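Local structure of staphylococcal nuclease domain-containing protein 1 (Drosophila melanogaster, 2WAC) at residues N3-I8 and V146-E151. The protein cleaves RNA and DNA as an endonuclease associated with the RNA-induced silencing complex and, through its Tudor domain, binds peptides carrying symmetrically dimethylated arginine. Sequence-based numbering, arbitrary orientation.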
# COMPACT_ATOMS: atom_id res chain seq x y z
N ASN A 3 12.90 7.20 -14.99
CA ASN A 3 11.55 7.76 -15.04
C ASN A 3 10.77 7.48 -13.76
O ASN A 3 9.98 6.53 -13.69
CB ASN A 3 10.81 7.19 -16.26
CG ASN A 3 9.66 8.07 -16.73
OD1 ASN A 3 9.40 9.13 -16.17
ND2 ASN A 3 8.97 7.62 -17.78
N TYR A 4 11.00 8.30 -12.73
CA TYR A 4 10.30 8.18 -11.45
C TYR A 4 8.84 8.63 -11.57
O TYR A 4 8.53 9.55 -12.32
CB TYR A 4 11.01 8.98 -10.36
CG TYR A 4 12.30 8.34 -9.87
CD1 TYR A 4 12.28 7.36 -8.88
CD2 TYR A 4 13.53 8.70 -10.41
CE1 TYR A 4 13.45 6.76 -8.43
CE2 TYR A 4 14.72 8.11 -9.97
CZ TYR A 4 14.66 7.14 -8.98
OH TYR A 4 15.82 6.54 -8.53
N GLU A 5 7.96 7.96 -10.83
CA GLU A 5 6.57 8.39 -10.73
C GLU A 5 6.35 9.10 -9.39
O GLU A 5 6.72 8.58 -8.34
CB GLU A 5 5.60 7.20 -10.86
CG GLU A 5 4.13 7.61 -11.03
CD GLU A 5 3.14 6.50 -10.69
OE1 GLU A 5 3.57 5.42 -10.24
OE2 GLU A 5 1.92 6.71 -10.88
N ASN A 6 5.77 10.29 -9.46
CA ASN A 6 5.44 11.05 -8.26
C ASN A 6 4.17 10.50 -7.62
O ASN A 6 3.09 10.60 -8.18
CB ASN A 6 5.30 12.54 -8.57
CG ASN A 6 6.63 13.20 -8.94
OD1 ASN A 6 7.64 12.99 -8.28
ND2 ASN A 6 6.62 14.00 -10.00
N VAL A 7 4.33 9.87 -6.45
CA VAL A 7 3.22 9.23 -5.75
C VAL A 7 3.04 9.75 -4.32
O VAL A 7 3.90 10.45 -3.79
CB VAL A 7 3.35 7.68 -5.70
CG1 VAL A 7 3.45 7.09 -7.11
CG2 VAL A 7 4.54 7.24 -4.84
N ILE A 8 1.91 9.39 -3.72
CA ILE A 8 1.67 9.55 -2.29
C ILE A 8 1.36 8.16 -1.71
O ILE A 8 0.49 7.46 -2.22
CB ILE A 8 0.50 10.52 -2.00
CG1 ILE A 8 0.91 11.96 -2.32
CG2 ILE A 8 0.02 10.40 -0.55
CD1 ILE A 8 -0.26 12.93 -2.46
N VAL A 146 6.45 11.09 -2.64
CA VAL A 146 7.75 10.45 -2.86
C VAL A 146 7.88 10.04 -4.33
O VAL A 146 6.89 10.04 -5.08
CB VAL A 146 7.96 9.20 -1.94
CG1 VAL A 146 7.97 9.60 -0.47
CG2 VAL A 146 6.91 8.13 -2.20
N GLN A 147 9.10 9.70 -4.75
CA GLN A 147 9.34 9.22 -6.10
C GLN A 147 9.42 7.69 -6.11
O GLN A 147 10.23 7.10 -5.39
CB GLN A 147 10.61 9.85 -6.69
CG GLN A 147 10.51 11.36 -6.91
CD GLN A 147 11.79 11.98 -7.46
OE1 GLN A 147 12.89 11.67 -7.01
NE2 GLN A 147 11.64 12.87 -8.44
N LEU A 148 8.58 7.06 -6.93
CA LEU A 148 8.51 5.61 -7.03
C LEU A 148 9.14 5.11 -8.32
O LEU A 148 8.90 5.67 -9.39
CB LEU A 148 7.06 5.14 -6.92
CG LEU A 148 6.71 3.65 -7.05
CD1 LEU A 148 5.54 3.29 -6.16
CD2 LEU A 148 6.43 3.24 -8.51
N ASN A 149 9.95 4.05 -8.21
CA ASN A 149 10.46 3.34 -9.38
C ASN A 149 10.14 1.85 -9.27
O ASN A 149 10.45 1.22 -8.26
CB ASN A 149 11.97 3.54 -9.54
CG ASN A 149 12.51 2.92 -10.82
OD1 ASN A 149 12.02 3.20 -11.91
ND2 ASN A 149 13.52 2.08 -10.68
N VAL A 150 9.52 1.30 -10.31
CA VAL A 150 9.26 -0.14 -10.36
C VAL A 150 10.54 -0.85 -10.77
O VAL A 150 11.10 -0.59 -11.84
CB VAL A 150 8.09 -0.48 -11.34
CG1 VAL A 150 7.91 -2.00 -11.46
CG2 VAL A 150 6.79 0.17 -10.87
N GLU A 151 11.02 -1.75 -9.90
CA GLU A 151 12.29 -2.44 -10.12
C GLU A 151 12.12 -3.79 -10.81
O GLU A 151 12.97 -4.20 -11.60
CB GLU A 151 13.03 -2.64 -8.79
CG GLU A 151 13.29 -1.36 -7.99
CD GLU A 151 14.31 -0.43 -8.65
OE1 GLU A 151 15.08 -0.88 -9.52
OE2 GLU A 151 14.35 0.76 -8.27
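With CG anti to its carbonyl carbon (chi1 -74°), Tyr-4 swings its ring across the neighbouring strand, while Gln-147, its CG likewise anti to the carbonyl carbon and its chain extended, crosses it at about a right angle. The strands form an antiparallel pair that closes the five-stranded staphylococcal nuclease-like (OB-fold) barrel, 5-12 meeting 145-152; they come from chain before and after the separate antiparallel sheet of 57-101. Two pairs of backbone hydrogen bonds link Glu-5 with Leu-148 and Val-7 with Val-146; the bond from Glu-5 N to Leu-148 O is almost straight at 177°.

On the face of Asn-6 and Gln-147, the ring of Tyr-4, from the loop just before the strand, lies against Gln-147: CD1 is 3.7 Å from CB. Gln-147 OE1 lies over the ring, its amide plane within 10° of the ring plane, and accepts a hydrogen bond from Arg-164. A flat aromatic suits position 4, packing on Gln-147 CB and Asn-149 CB and taking Arg-164 by cation-pi. Asn-6 lies alongside Gln-147, whose long chain offers CG 3.6 Å from Asn-6 OD1. The amide of Asn-149 gives an N-H to Glu-151 OE2, which also bonds Thr-162 OG1.

The face of Val-7, Val-146 and Leu-148 is largely apolar, with partly exposed Glu-5 at its margin, side by side with Leu-148. Beta-branched valines fit the extended backbone: Val-7 CG2 and Val-146 CG2, each in the crowded position between backbone N and carbonyl carbon, meet at 3.7 Å. Leu-148, its CG anti to the backbone N, touches Phe-18, Tyr-116 and Leu-163, and Val-7 CG2 packs 3.9 Å from Leu-148 CB.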